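Sensor histidine kinase PdtaS (Mycobacterium tuberculosis, PDB 2YKF) probably senses cyclic di-GMP through its cytosolic GAF and PAS-like region and autophosphorylates on histidine to start a two-component response to nutrient shortage. Local coordinates at residues 32-35 with 36-40. Numbering follows the deposited sequence.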
ATOM      1  N   GLN A  32       4.595  -9.194   0.599  1.00 23.64           N
ATOM      2  CA  GLN A  32       3.578  -8.248   0.101  1.00 23.52           C
ATOM      3  C   GLN A  32       3.937  -7.723  -1.316  1.00 22.98           C
ATOM      4  O   GLN A  32       3.077  -7.538  -2.180  1.00 22.09           O
ATOM      5  CB  GLN A  32       3.328  -7.058   1.079  1.00 25.79           C
ATOM      6  CG  GLN A  32       2.034  -6.207   0.615  1.00 24.70           C
ATOM      7  CD  GLN A  32       0.760  -7.039   0.715  1.00 26.89           C
ATOM      8  OE1 GLN A  32       0.464  -7.646   1.764  1.00 29.69           O
ATOM      9  NE2 GLN A  32       0.039  -7.149  -0.397  1.00 26.40           N
ATOM     10  N   LEU A  33       5.208  -7.377  -1.522  1.00 22.55           N
ATOM     11  CA  LEU A  33       5.674  -6.869  -2.792  1.00 23.72           C
ATOM     12  C   LEU A  33       5.420  -7.914  -3.913  1.00 23.50           C
ATOM     13  O   LEU A  33       4.922  -7.611  -4.972  1.00 22.57           O
ATOM     14  CB  LEU A  33       7.181  -6.585  -2.703  1.00 22.93           C
ATOM     15  CG  LEU A  33       7.859  -6.236  -4.009  1.00 23.83           C
ATOM     16  CD1 LEU A  33       7.204  -5.010  -4.670  1.00 23.47           C
ATOM     17  CD2 LEU A  33       9.426  -5.994  -3.740  1.00 26.93           C
ATOM     18  N   LEU A  34       5.707  -9.181  -3.639  1.00 25.72           N
ATOM     19  CA  LEU A  34       5.390 -10.217  -4.625  1.00 25.20           C
ATOM     20  C   LEU A  34       3.874 -10.338  -4.948  1.00 24.45           C
ATOM     21  O   LEU A  34       3.501 -10.370  -6.125  1.00 24.15           O
ATOM     22  CB  LEU A  34       5.968 -11.545  -4.099  1.00 25.95           C
ATOM     23  CG  LEU A  34       5.687 -12.763  -4.969  1.00 30.75           C
ATOM     24  CD1 LEU A  34       6.361 -12.635  -6.378  1.00 29.79           C
ATOM     25  CD2 LEU A  34       6.194 -13.994  -4.204  1.00 33.83           C
ATOM     26  N   ALA A  35       3.008 -10.362  -3.914  1.00 24.44           N
ATOM     27  CA  ALA A  35       1.543 -10.458  -4.095  1.00 23.22           C
ATOM     28  C   ALA A  35       1.063  -9.225  -4.890  1.00 24.56           C
ATOM     29  O   ALA A  35       0.299  -9.371  -5.867  1.00 23.90           O
ATOM     30  CB  ALA A  35       0.838 -10.522  -2.752  1.00 21.76           C
ATOM     31  N   ASP A  36       1.620  -8.043  -4.580  1.00 21.94           N
ATOM     32  CA  ASP A  36       1.206  -6.836  -5.313  1.00 23.39           C
ATOM     33  C   ASP A  36       1.637  -6.855  -6.792  1.00 24.15           C
ATOM     34  O   ASP A  36       0.859  -6.456  -7.693  1.00 23.85           O
ATOM     35  CB  ASP A  36       1.783  -5.584  -4.694  1.00 21.50           C
ATOM     36  CG  ASP A  36       1.123  -5.252  -3.286  1.00 27.83           C
ATOM     37  OD1 ASP A  36       0.138  -5.941  -2.927  1.00 26.88           O
ATOM     38  OD2 ASP A  36       1.606  -4.331  -2.589  1.00 27.03           O
ATOM     39  N   LEU A  37       2.901  -7.189  -7.024  1.00 24.77           N
ATOM     40  CA  LEU A  37       3.401  -7.240  -8.420  1.00 24.67           C
ATOM     41  C   LEU A  37       2.735  -8.354  -9.221  1.00 25.76           C
ATOM     42  O   LEU A  37       2.690  -8.277 -10.451  1.00 29.87           O
ATOM     43  CB  LEU A  37       4.894  -7.444  -8.408  1.00 25.16           C
ATOM     44  CG  LEU A  37       5.833  -6.366  -7.868  1.00 20.44           C
ATOM     45  CD1 LEU A  37       7.213  -6.980  -7.717  1.00 26.41           C
ATOM     46  CD2 LEU A  37       5.876  -5.173  -8.744  1.00 25.72           C
ATOM     47  N   SER A  38       2.321  -9.423  -8.545  1.00 26.50           N
ATOM     48  CA  SER A  38       1.655 -10.543  -9.228  1.00 28.64           C
ATOM     49  C   SER A  38       0.146 -10.297  -9.395  1.00 28.77           C
ATOM     50  O   SER A  38      -0.500 -11.071 -10.080  1.00 29.05           O
ATOM     51  CB  SER A  38       1.812 -11.857  -8.451  1.00 27.99           C
ATOM     52  OG  SER A  38       3.155 -12.158  -8.128  1.00 31.49           O
ATOM     53  N   PHE A  39      -0.441  -9.300  -8.690  1.00 29.97           N
ATOM     54  CA  PHE A  39      -1.905  -9.186  -8.606  1.00 28.81           C
ATOM     55  C   PHE A  39      -2.544 -10.514  -8.189  1.00 29.70           C
ATOM     56  O   PHE A  39      -3.592 -10.925  -8.754  1.00 31.09           O
ATOM     57  CB  PHE A  39      -2.513  -8.720  -9.967  1.00 31.52           C
ATOM     58  CG  PHE A  39      -1.858  -7.499 -10.522  1.00 30.44           C
ATOM     59  CD1 PHE A  39      -2.310  -6.236 -10.167  1.00 29.41           C
ATOM     60  CD2 PHE A  39      -0.777  -7.587 -11.379  1.00 31.41           C
ATOM     61  CE1 PHE A  39      -1.684  -5.097 -10.647  1.00 31.99           C
ATOM     62  CE2 PHE A  39      -0.139  -6.451 -11.830  1.00 28.37           C
ATOM     63  CZ  PHE A  39      -0.606  -5.201 -11.491  1.00 31.73           C
ATOM     64  N   ALA A  40      -1.948 -11.175  -7.204  1.00 27.00           N
ATOM     65  CA  ALA A  40      -2.269 -12.561  -6.848  1.00 28.05           C
ATOM     66  C   ALA A  40      -2.158 -12.799  -5.389  1.00 28.06           C
ATOM     67  O   ALA A  40      -1.315 -12.162  -4.691  1.00 25.97           O
ATOM     68  CB  ALA A  40      -1.275 -13.561  -7.652  1.00 26.84           C
TER
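Leu34 O is gripped twice by Ser38, whose OG lies 2.7 Å and whose N lies 2.9 Å from that oxygen, approaching opposite faces of its carbonyl plane. The hydroxyl comes from 40° out of the plane, turned back onto the preceding turn because OG stands beside its own backbone N (chi1 -52°); it also bonds to Tyr42 OH. A serine hydroxyl bonding back to the carbonyl one turn earlier is a familiar helix feature; here the helix then closes with a Schellman motif: Phe39, with positive phi, is its C' residue, Ala40 N reaches Ala35 O at 3.2 Å in the carbonyl plane, and the inner bond from Phe39 N to Asp36 O is weak. That same Asp36 O lies over the centre of one face of the Phe39 ring.

One turn back, the bent Gln32 chain brings NE2 to Asp36 OD1 (2.8 Å). The acceptor lies in the amide plane, whereas the amide meets the carboxylate from above, the two planes being 44° apart. Second partners, Arg60 O for NE2 and Asn62 N for OD1, fix this pair against the chain following strand 53-59. Leu33 CD1 meets Leu37 CD1 at 3.6 Å, the two side chains crossing at a slant. The buried end of helix 18-38 packs Leu34 and Leu37 onto helix 143-161, while Ala35 touches strand 53-59 and Ala40 leads into strand 41-47 of the GAF sheet.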